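Local atomic coordinates of retinol dehydratase (Spodoptera frugiperda, PDB entry 1FMJ), a protein that dehydrates retinol, binding it together with adenosine-3',5'-diphosphate, and belongs to the sulfotransferase 1 family. Residues Tyr112-Gln117 with Tyr141-Gly146; Val83-Asn88 with Gln276-His281; Thr225-His230 with Glu332-Asp337. All blocks are in the same frame, centred on the assembly; numbering follows the deposited sequence.

Contact 1: Tyr112-Gln117 with Tyr141-Gly146; sequences YDPEKQ and YSSRPG. Unlike the reference sequence in segment 141-146: Ser142 (reference Phe). With RTL (retinol), chain H.
Tyr112 meets both Ser142 and Ser143. Its CG lies trans to the backbone N (chi1 -180°), which swings the ring over to the second segment. Ser143 OG comes in at the ring edge, in the ring plane, and lies 2.9 Å from Tyr112 CE2, a very close approach. That hydroxyl has its polar partner in Leu139 O, one turn back. Tyr112 CD1, at the opposite corner of the ring, lies 3.6 Å from C4 of retinol. Nearer the backbone, Tyr112 CB and Ser142 CB are 4.0 Å apart. Ser142, where the reference sequence has Phe, approaches the ligand as well. Ser142 OG is 3.4 Å from the retinol methyl C18 and hydrogen-bonds to Leu138 O. A water lies within hydrogen-bonding distance of both main chains, 2.9 Å from Tyr112 O and 2.7 Å from Ser142 O, and can donate to either. The contact is thus part of the wall of the retinol pocket, where the loop after strand 104-105 meets the end of helix 132-142 beside the six-membered ring of the ligand. Replacing Tyr112 by an alanine would probably open a gap between retinol C4 and Ser143 OG and leave the ligand ring less firmly held on this side. Asp113 turns its side chain from the second segment and shapes its own loop. Its OD2 accepts from Glu115 N in an Asx turn, with the donor 45° out of the carboxylate plane. Pro114 starts a short 3-10 segment. Pro114 CG lies 3.8 Å from Ser143 OG, while the proline N sits over the rim of one Tyr112 face. Lys116 N then bonds back to Asp113 O. Gln117 packs on Leu136 and Leu139 of helix 132-142, just before the calcium ligand Glu118.

Contact 2: Val83-Asn88 with Gln276-His281; sequences VWLIEN and QRLCEH. With HG (mercury (II) ion), chain D.
Leu85 and Leu278 form the centre of an apolar contact between two helices. Leu85 CD1 lies 3.8 Å from Leu278 CD2, and the same methyl of Leu278 also touches Leu85 CB. The other branch of Leu278 takes the next residue: its CD1 is 4.0 Å from Ile86 CG1, and these two side chains meet at about a right angle. Ile259 and Ile262 of helix 255-265 pack on this group too. The axes of the short helical segments run roughly antiparallel, at 151°, and approach to 11.6 Å. Helix 76-87 is the one that follows strand 66-70 of the central parallel sheet, in the P-loop-like core of the sulfotransferase fold. Helix 272-281 packs against its Leu85 and Ile86 side.

His281 adds a ring-to-methyl contact. A chi1 of 178° sets its imidazole opposite its own amide N and beside Leu85. His281 CD2 is 3.6 Å from Leu85 CD1. The polar end of the ring is held by helix 76-87 as well, for NE2 hydrogen-bonds to Glu81 OE1. Phe92 meets the imidazole edge-to-face.

One side-chain hydrogen bond stays within the first segment. Asn88 ND2 gives a hydrogen to Trp84 O at 3.2 Å and lies over the centre of the indole. The mercury of this derivative is bound by Cys279 SG at 2.5 Å, on a side of helix 272-281 that does not face Leu85.

Contact 3: Thr225-His230 with Glu332-Asp337; sequences TPYFEH and EKWIKD
Phe228 and Trp334 form an edge-to-face aromatic pair. The edge of the Phe228 ring is turned to the face of the six-membered ring of Trp334. Their centroids are 4.8 Å apart and the planes stand at 68°. Phe228 CE1 hangs 3.5 Å above the indole plane, toward its rim, and Phe228 CD1 is 3.6 Å from Trp334 CZ2. A fully extended first torsion in Trp334 (chi1 178°) brings the benzo end across to the first segment. Tyr227 lays its CD2 over the centre of the Phe228 ring, so Phe228 has Tyr227 over a face and the indole at its edge.

The remaining contacts set aliphatic carbons against ring edges. Tyr227 CB meets the edge of the indole, 4.0 Å from Trp334 CH2. Ile335 CG1 sits at the edge of the Phe228 ring, 4.2 Å from Phe228 CZ.

Tyr227 OH hydrogen-bonds to Tyr346 OH.

Helix 325-338, near the C-terminus, is packed in this way against the start of helix 227-235. Pro187 of helix 187-200 touches Tyr227, Phe228 and Trp334, and Phe217 of helix 210-218 touches Trp334. Thr225, just before the helix, makes backbone hydrogen bonds with Met44 of strand 43-46.

Contacts 2 and 3 are buried helix-to-helix packings, away from the retinol and calcium sites, though contact 2 carries a mercury of the derivative on Cys279. Contact 1 is only partly buried and joins a loop to a helix end beside retinol. The chemistry follows the place. Contact 2 is mainly leucine and isoleucine with one histidine, and contact 3 is mainly aromatic. Contact 1 combines a tyrosine with small serines, a proline and a nearby water. No helix or strand is shared among the three. Their centres lie 31 to 33 Å from one another. Along the chain, contact 1 falls between the segments of contact 2, while the segments of contacts 2 and 3 alternate.

Contact 1: Tyr112-Gln117 with Tyr141-Gly146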
loop_
_atom_site.group_PDB
_atom_site.type_symbol
_atom_site.label_atom_id
_atom_site.label_comp_id
_atom_site.label_asym_id
_atom_site.label_seq_id
_atom_site.Cartn_x
_atom_site.Cartn_y
_atom_site.Cartn_z
ATOM N N TYR A 112 -11.208 -5.002 7.388
ATOM C CA TYR A 112 -12.611 -5.274 7.702
ATOM C C TYR A 112 -12.821 -6.423 8.675
ATOM O O TYR A 112 -12.272 -7.499 8.495
ATOM C CB TYR A 112 -13.380 -5.569 6.414
ATOM C CG TYR A 112 -14.855 -5.854 6.630
ATOM C CD1 TYR A 112 -15.694 -4.886 7.185
ATOM C CD2 TYR A 112 -15.416 -7.078 6.248
ATOM C CE1 TYR A 112 -17.057 -5.122 7.354
ATOM C CE2 TYR A 112 -16.780 -7.328 6.417
ATOM C CZ TYR A 112 -17.593 -6.344 6.971
ATOM O OH TYR A 112 -18.933 -6.568 7.159
ATOM N N ASP A 113 -13.648 -6.188 9.688
ATOM C CA ASP A 113 -13.968 -7.191 10.703
ATOM C C ASP A 113 -15.474 -7.491 10.634
ATOM O O ASP A 113 -16.280 -6.737 11.168
ATOM C CB ASP A 113 -13.602 -6.633 12.079
ATOM C CG ASP A 113 -13.734 -7.655 13.190
ATOM O OD1 ASP A 113 -13.247 -7.361 14.300
ATOM O OD2 ASP A 113 -14.321 -8.735 12.967
ATOM N N PRO A 114 -15.866 -8.603 9.981
ATOM C CA PRO A 114 -17.282 -8.985 9.845
ATOM C C PRO A 114 -18.084 -8.913 11.142
ATOM O O PRO A 114 -19.262 -8.534 11.144
ATOM C CB PRO A 114 -17.203 -10.407 9.294
ATOM C CG PRO A 114 -15.950 -10.383 8.483
ATOM C CD PRO A 114 -14.992 -9.631 9.390
ATOM N N GLU A 115 -17.436 -9.276 12.241
ATOM C CA GLU A 115 -18.064 -9.268 13.555
ATOM C C GLU A 115 -18.549 -7.869 13.935
ATOM O O GLU A 115 -19.410 -7.714 14.803
ATOM C CB GLU A 115 -17.060 -9.784 14.599
ATOM C CG GLU A 115 -17.657 -10.095 15.971
ATOM C CD GLU A 115 -16.678 -10.818 16.901
ATOM O OE1 GLU A 115 -17.061 -11.110 18.053
ATOM O OE2 GLU A 115 -15.531 -11.094 16.486
ATOM N N LYS A 116 -18.014 -6.845 13.275
ATOM C CA LYS A 116 -18.400 -5.472 13.589
ATOM C C LYS A 116 -19.077 -4.754 12.426
ATOM O O LYS A 116 -19.081 -3.523 12.356
ATOM C CB LYS A 116 -17.165 -4.690 14.029
ATOM C CG LYS A 116 -16.405 -5.356 15.148
ATOM C CD LYS A 116 -15.198 -4.539 15.572
ATOM C CE LYS A 116 -14.423 -5.269 16.661
ATOM N NZ LYS A 116 -13.303 -4.455 17.201
ATOM N N GLN A 117 -19.662 -5.529 11.523
ATOM C CA GLN A 117 -20.322 -4.971 10.354
ATOM C C GLN A 117 -21.231 -3.779 10.651
ATOM O O GLN A 117 -21.255 -2.814 9.897
ATOM C CB GLN A 117 -21.119 -6.063 9.634
ATOM C CG GLN A 117 -21.970 -5.539 8.484
ATOM C CD GLN A 117 -22.634 -6.642 7.682
ATOM O OE1 GLN A 117 -23.581 -6.396 6.937
ATOM N NE2 GLN A 117 -22.131 -7.862 7.822
ATOM N N TYR A 141 -16.855 -8.894 -0.288
ATOM C CA TYR A 141 -15.588 -9.191 -0.943
ATOM C C TYR A 141 -14.471 -9.029 0.069
ATOM O O TYR A 141 -13.539 -9.824 0.115
ATOM C CB TYR A 141 -15.350 -8.224 -2.099
ATOM C CG TYR A 141 -14.042 -8.446 -2.833
ATOM C CD1 TYR A 141 -13.937 -9.421 -3.828
ATOM C CD2 TYR A 141 -12.913 -7.680 -2.537
ATOM C CE1 TYR A 141 -12.741 -9.626 -4.514
ATOM C CE2 TYR A 141 -11.709 -7.879 -3.216
ATOM C CZ TYR A 141 -11.633 -8.853 -4.204
ATOM O OH TYR A 141 -10.457 -9.057 -4.888
ATOM N N SER A 142 -14.581 -7.988 0.888
ATOM C CA SER A 142 -13.563 -7.707 1.890
ATOM C C SER A 142 -13.527 -8.731 3.023
ATOM O O SER A 142 -12.565 -8.782 3.794
ATOM C CB SER A 142 -13.775 -6.305 2.461
ATOM O OG SER A 142 -13.702 -5.336 1.431
ATOM N N SER A 143 -14.570 -9.546 3.119
ATOM C CA SER A 143 -14.644 -10.575 4.154
ATOM C C SER A 143 -13.882 -11.818 3.711
ATOM O O SER A 143 -13.669 -12.746 4.493
ATOM C CB SER A 143 -16.108 -10.949 4.424
ATOM O OG SER A 143 -16.851 -9.818 4.862
ATOM N N ARG A 144 -13.468 -11.833 2.452
ATOM C CA ARG A 144 -12.741 -12.967 1.900
ATOM C C ARG A 144 -11.232 -12.846 2.117
ATOM O O ARG A 144 -10.607 -11.885 1.671
ATOM C CB ARG A 144 -13.026 -13.064 0.410
ATOM C CG ARG A 144 -14.504 -13.074 0.083
ATOM C CD ARG A 144 -14.715 -12.868 -1.397
ATOM N NE ARG A 144 -14.090 -13.924 -2.181
ATOM C CZ ARG A 144 -13.927 -13.871 -3.497
ATOM N NH1 ARG A 144 -14.345 -12.805 -4.170
ATOM N NH2 ARG A 144 -13.353 -14.882 -4.142
ATOM N N PRO A 145 -10.626 -13.822 2.808
ATOM C CA PRO A 145 -9.179 -13.759 3.040
ATOM C C PRO A 145 -8.420 -13.568 1.723
ATOM O O PRO A 145 -8.837 -14.068 0.675
ATOM C CB PRO A 145 -8.880 -15.102 3.692
ATOM C CG PRO A 145 -10.153 -15.366 4.477
ATOM C CD PRO A 145 -11.224 -14.987 3.481
ATOM N N GLY A 146 -7.312 -12.837 1.778
ATOM C CA GLY A 146 -6.532 -12.595 0.579
ATOM C C GLY A 146 -6.049 -13.863 -0.101
ATOM O O GLY A 146 -6.061 -13.960 -1.334
HETATM C C1 RTL H . -14.045 1.059 4.858
HETATM C C2 RTL H . -14.720 0.661 6.210
HETATM C C3 RTL H . -15.206 -0.784 6.232
HETATM C C4 RTL H . -15.225 -1.910 5.202
HETATM C C5 RTL H . -14.546 -1.337 3.955
HETATM C C6 RTL H . -14.008 -0.057 3.747
HETATM C C7 RTL H . -13.362 0.350 2.471
HETATM C C8 RTL H . -12.066 0.071 2.144
HETATM C C9 RTL H . -11.418 0.471 0.888
HETATM C C10 RTL H . -10.095 0.110 0.708
HETATM C C11 RTL H . -9.182 0.362 -0.428
HETATM C C12 RTL H . -7.965 0.842 -0.003
HETATM C C13 RTL H . -6.706 1.260 -0.653
HETATM C C14 RTL H . -5.513 1.739 -0.189
HETATM C C15 RTL H . -4.415 0.791 0.064
HETATM O O1 RTL H . -3.648 0.583 -1.045
HETATM C C16 RTL H . -12.654 1.480 5.373
HETATM C C17 RTL H . -14.817 2.327 4.461
HETATM C C18 RTL H . -14.543 -2.401 2.847
HETATM C C19 RTL H . -12.214 1.263 -0.167
HETATM C C20 RTL H . -6.912 1.072 -2.165
HETATM O O HOH W 1 -12.306 -9.511 6.356
#

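Contact 2: Val83-Asn88 with Gln276-His281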
loop_
_atom_site.group_PDB
_atom_site.type_symbol
_atom_site.label_atom_id
_atom_site.label_comp_id
_atom_site.label_asym_id
_atom_site.label_seq_id
_atom_site.Cartn_x
_atom_site.Cartn_y
_atom_site.Cartn_z
ATOM N N VAL A 83 3.384 -1.946 -14.745
ATOM C CA VAL A 83 3.592 -3.389 -14.770
ATOM C C VAL A 83 2.513 -4.142 -15.547
ATOM O O VAL A 83 2.809 -5.111 -16.241
ATOM C CB VAL A 83 3.655 -3.959 -13.323
ATOM C CG1 VAL A 83 3.609 -5.482 -13.347
ATOM C CG2 VAL A 83 4.925 -3.489 -12.629
ATOM N N TRP A 84 1.261 -3.712 -15.439
ATOM C CA TRP A 84 0.199 -4.413 -16.141
ATOM C C TRP A 84 0.284 -4.179 -17.633
ATOM O O TRP A 84 0.165 -5.110 -18.417
ATOM C CB TRP A 84 -1.181 -3.977 -15.646
ATOM C CG TRP A 84 -2.255 -4.996 -15.927
ATOM C CD1 TRP A 84 -2.607 -6.059 -15.139
ATOM C CD2 TRP A 84 -3.095 -5.063 -17.086
ATOM N NE1 TRP A 84 -3.613 -6.781 -15.736
ATOM C CE2 TRP A 84 -3.934 -6.192 -16.930
ATOM C CE3 TRP A 84 -3.222 -4.280 -18.241
ATOM C CZ2 TRP A 84 -4.891 -6.556 -17.887
ATOM C CZ3 TRP A 84 -4.176 -4.645 -19.196
ATOM C CH2 TRP A 84 -4.996 -5.773 -19.008
ATOM N N LEU A 85 0.482 -2.931 -18.027
ATOM C CA LEU A 85 0.566 -2.607 -19.446
ATOM C C LEU A 85 1.753 -3.288 -20.108
ATOM O O LEU A 85 1.638 -3.802 -21.221
ATOM C CB LEU A 85 0.652 -1.089 -19.639
ATOM C CG LEU A 85 -0.682 -0.373 -19.415
ATOM C CD1 LEU A 85 -0.494 1.140 -19.342
ATOM C CD2 LEU A 85 -1.633 -0.756 -20.547
ATOM N N ILE A 86 2.888 -3.299 -19.412
ATOM C CA ILE A 86 4.102 -3.911 -19.936
ATOM C C ILE A 86 3.971 -5.426 -20.091
ATOM O O ILE A 86 4.474 -5.999 -21.054
ATOM C CB ILE A 86 5.310 -3.582 -19.037
ATOM C CG1 ILE A 86 5.538 -2.066 -19.040
ATOM C CG2 ILE A 86 6.552 -4.327 -19.532
ATOM C CD1 ILE A 86 6.712 -1.596 -18.199
ATOM N N GLU A 87 3.299 -6.071 -19.142
ATOM C CA GLU A 87 3.098 -7.514 -19.206
ATOM C C GLU A 87 2.006 -7.842 -20.218
ATOM O O GLU A 87 1.912 -8.972 -20.681
ATOM C CB GLU A 87 2.694 -8.072 -17.832
ATOM C CG GLU A 87 3.736 -7.925 -16.733
ATOM C CD GLU A 87 4.949 -8.809 -16.948
ATOM O OE1 GLU A 87 5.423 -8.898 -18.098
ATOM O OE2 GLU A 87 5.444 -9.404 -15.967
ATOM N N ASN A 88 1.185 -6.854 -20.572
ATOM C CA ASN A 88 0.098 -7.095 -21.521
ATOM C C ASN A 88 0.182 -6.396 -22.880
ATOM O O ASN A 88 -0.832 -5.956 -23.422
ATOM C CB ASN A 88 -1.246 -6.784 -20.858
ATOM C CG ASN A 88 -1.722 -7.916 -19.958
ATOM O OD1 ASN A 88 -2.163 -8.964 -20.442
ATOM N ND2 ASN A 88 -1.623 -7.717 -18.644
ATOM N N GLN A 276 7.684 6.431 -24.281
ATOM C CA GLN A 276 7.166 7.788 -24.181
ATOM C C GLN A 276 5.650 7.751 -24.055
ATOM O O GLN A 276 5.046 8.637 -23.454
ATOM C CB GLN A 276 7.574 8.603 -25.409
ATOM N N ARG A 277 5.036 6.715 -24.620
ATOM C CA ARG A 277 3.589 6.581 -24.561
ATOM C C ARG A 277 3.147 6.130 -23.166
ATOM O O ARG A 277 2.067 6.490 -22.699
ATOM C CB ARG A 277 3.105 5.584 -25.609
ATOM C CG ARG A 277 1.599 5.590 -25.785
ATOM C CD ARG A 277 1.156 4.534 -26.771
ATOM N NE ARG A 277 -0.290 4.543 -26.957
ATOM C CZ ARG A 277 -0.950 3.660 -27.699
ATOM N NH1 ARG A 277 -0.291 2.693 -28.325
ATOM N NH2 ARG A 277 -2.269 3.744 -27.816
ATOM N N LEU A 278 3.985 5.332 -22.510
ATOM C CA LEU A 278 3.685 4.868 -21.160
ATOM C C LEU A 278 3.862 6.042 -20.221
ATOM O O LEU A 278 3.068 6.246 -19.307
ATOM C CB LEU A 278 4.642 3.757 -20.737
ATOM C CG LEU A 278 4.361 2.341 -21.214
ATOM C CD1 LEU A 278 5.572 1.462 -20.917
ATOM C CD2 LEU A 278 3.109 1.816 -20.518
ATOM N N CYS A 279 4.915 6.817 -20.456
ATOM C CA CYS A 279 5.193 7.971 -19.621
ATOM C C CYS A 279 4.043 8.968 -19.682
ATOM O O CYS A 279 3.576 9.439 -18.650
ATOM C CB CYS A 279 6.492 8.647 -20.057
ATOM S SG CYS A 279 7.158 9.770 -18.798
ATOM N N GLU A 280 3.571 9.285 -20.882
ATOM C CA GLU A 280 2.478 10.237 -20.998
ATOM C C GLU A 280 1.208 9.677 -20.367
ATOM O O GLU A 280 0.391 10.427 -19.826
ATOM C CB GLU A 280 2.248 10.626 -22.465
ATOM C CG GLU A 280 2.086 9.474 -23.445
ATOM C CD GLU A 280 2.221 9.928 -24.896
ATOM O OE1 GLU A 280 1.461 10.828 -25.315
ATOM O OE2 GLU A 280 3.089 9.389 -25.614
ATOM N N HIS A 281 1.058 8.356 -20.410
ATOM C CA HIS A 281 -0.111 7.708 -19.822
ATOM C C HIS A 281 -0.126 7.886 -18.309
ATOM O O HIS A 281 -1.183 7.865 -17.688
ATOM C CB HIS A 281 -0.116 6.213 -20.150
ATOM C CG HIS A 281 -1.257 5.460 -19.535
ATOM N ND1 HIS A 281 -2.564 5.627 -19.935
ATOM C CD2 HIS A 281 -1.284 4.550 -18.532
ATOM C CE1 HIS A 281 -3.348 4.854 -19.206
ATOM N NE2 HIS A 281 -2.597 4.189 -18.347
HETATM HG HG HG D . 6.201 11.518 -20.336
#

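Contact 3: Thr225-His230 with Glu332-Asp337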
loop_
_atom_site.group_PDB
_atom_site.type_symbol
_atom_site.label_atom_id
_atom_site.label_comp_id
_atom_site.label_asym_id
_atom_site.label_seq_id
_atom_site.Cartn_x
_atom_site.Cartn_y
_atom_site.Cartn_z
ATOM N N THR A 225 3.490 -0.621 9.979
ATOM C CA THR A 225 4.795 -0.095 10.372
ATOM C C THR A 225 5.253 -1.188 11.363
ATOM O O THR A 225 4.476 -2.096 11.672
ATOM C CB THR A 225 4.671 1.262 11.122
ATOM O OG1 THR A 225 3.819 1.107 12.266
ATOM C CG2 THR A 225 4.098 2.338 10.193
ATOM N N PRO A 226 6.490 -1.112 11.897
ATOM C CA PRO A 226 7.570 -0.130 11.739
ATOM C C PRO A 226 7.912 0.117 10.278
ATOM O O PRO A 226 8.198 -0.815 9.541
ATOM C CB PRO A 226 8.734 -0.773 12.493
ATOM C CG PRO A 226 8.050 -1.602 13.543
ATOM C CD PRO A 226 6.940 -2.231 12.748
ATOM N N TYR A 227 7.893 1.378 9.870
ATOM C CA TYR A 227 8.197 1.731 8.497
ATOM C C TYR A 227 9.556 1.224 7.996
ATOM O O TYR A 227 9.644 0.574 6.952
ATOM C CB TYR A 227 8.141 3.245 8.313
ATOM C CG TYR A 227 8.653 3.668 6.957
ATOM C CD1 TYR A 227 7.848 3.564 5.827
ATOM C CD2 TYR A 227 9.968 4.104 6.794
ATOM C CE1 TYR A 227 8.340 3.878 4.564
ATOM C CE2 TYR A 227 10.473 4.422 5.530
ATOM C CZ TYR A 227 9.658 4.304 4.425
ATOM O OH TYR A 227 10.161 4.582 3.170
ATOM N N PHE A 228 10.622 1.518 8.724
ATOM C CA PHE A 228 11.931 1.080 8.267
ATOM C C PHE A 228 12.169 -0.425 8.232
ATOM O O PHE A 228 12.938 -0.906 7.400
ATOM C CB PHE A 228 13.025 1.776 9.062
ATOM C CG PHE A 228 13.262 3.181 8.626
ATOM C CD1 PHE A 228 12.781 4.251 9.373
ATOM C CD2 PHE A 228 13.948 3.440 7.439
ATOM C CE1 PHE A 228 12.985 5.554 8.943
ATOM C CE2 PHE A 228 14.151 4.740 7.008
ATOM C CZ PHE A 228 13.671 5.798 7.760
ATOM N N GLU A 229 11.522 -1.174 9.117
ATOM C CA GLU A 229 11.689 -2.626 9.091
ATOM C C GLU A 229 11.058 -3.155 7.805
ATOM O O GLU A 229 11.547 -4.111 7.199
ATOM C CB GLU A 229 11.027 -3.277 10.306
ATOM C CG GLU A 229 11.687 -2.918 11.637
ATOM C CD GLU A 229 13.202 -3.007 11.570
ATOM O OE1 GLU A 229 13.709 -4.021 11.038
ATOM O OE2 GLU A 229 13.884 -2.070 12.045
ATOM N N HIS A 230 9.975 -2.513 7.382
ATOM C CA HIS A 230 9.267 -2.910 6.160
ATOM C C HIS A 230 10.189 -2.686 4.962
ATOM O O HIS A 230 10.402 -3.585 4.142
ATOM C CB HIS A 230 7.979 -2.078 6.026
ATOM C CG HIS A 230 7.009 -2.597 5.006
ATOM N ND1 HIS A 230 7.326 -2.725 3.672
ATOM C CD2 HIS A 230 5.709 -2.964 5.122
ATOM C CE1 HIS A 230 6.263 -3.141 3.006
ATOM N NE2 HIS A 230 5.268 -3.293 3.864
ATOM N N GLU A 332 14.353 13.910 11.328
ATOM C CA GLU A 332 15.748 13.723 10.934
ATOM C C GLU A 332 16.441 12.736 11.869
ATOM O O GLU A 332 17.177 11.862 11.427
ATOM C CB GLU A 332 16.486 15.069 10.938
ATOM N N LYS A 333 16.201 12.876 13.162
ATOM C CA LYS A 333 16.798 11.979 14.141
ATOM C C LYS A 333 16.324 10.555 13.852
ATOM O O LYS A 333 17.124 9.615 13.798
ATOM C CB LYS A 333 16.371 12.407 15.547
ATOM C CG LYS A 333 16.971 11.614 16.696
ATOM C CD LYS A 333 16.473 12.196 18.017
ATOM C CE LYS A 333 17.014 11.463 19.230
ATOM N NZ LYS A 333 16.614 12.171 20.493
ATOM N N TRP A 334 15.018 10.410 13.652
ATOM C CA TRP A 334 14.420 9.114 13.377
ATOM C C TRP A 334 15.022 8.496 12.131
ATOM O O TRP A 334 15.369 7.312 12.113
ATOM C CB TRP A 334 12.905 9.256 13.216
ATOM C CG TRP A 334 12.192 7.978 12.889
ATOM C CD1 TRP A 334 12.200 6.819 13.616
ATOM C CD2 TRP A 334 11.319 7.744 11.772
ATOM N NE1 TRP A 334 11.383 5.882 13.025
ATOM C CE2 TRP A 334 10.830 6.423 11.894
ATOM C CE3 TRP A 334 10.899 8.525 10.684
ATOM C CZ2 TRP A 334 9.938 5.862 10.966
ATOM C CZ3 TRP A 334 10.014 7.969 9.761
ATOM C CH2 TRP A 334 9.543 6.648 9.910
ATOM N N ILE A 335 15.157 9.290 11.080
ATOM C CA ILE A 335 15.735 8.747 9.853
ATOM C C ILE A 335 17.225 8.423 10.015
ATOM O O ILE A 335 17.695 7.387 9.543
ATOM C CB ILE A 335 15.539 9.714 8.673
ATOM C CG1 ILE A 335 14.040 9.885 8.398
ATOM C CG2 ILE A 335 16.240 9.171 7.432
ATOM C CD1 ILE A 335 13.729 10.830 7.255
ATOM N N LYS A 336 17.964 9.294 10.692
ATOM C CA LYS A 336 19.397 9.061 10.887
ATOM C C LYS A 336 19.637 7.801 11.710
ATOM O O LYS A 336 20.529 7.001 11.400
ATOM C CB LYS A 336 20.049 10.261 11.576
ATOM C CG LYS A 336 20.121 11.505 10.708
ATOM C CD LYS A 336 20.777 12.658 11.453
ATOM C CE LYS A 336 20.812 13.921 10.612
ATOM N NZ LYS A 336 21.368 15.062 11.384
ATOM N N ASP A 337 18.835 7.620 12.755
ATOM C CA ASP A 337 18.978 6.449 13.594
ATOM C C ASP A 337 18.722 5.168 12.805
ATOM O O ASP A 337 19.481 4.210 12.912
ATOM C CB ASP A 337 18.027 6.520 14.785
ATOM C CG ASP A 337 18.405 7.608 15.769
ATOM O OD1 ASP A 337 19.583 8.023 15.764
ATOM O OD2 ASP A 337 17.530 8.038 16.555
#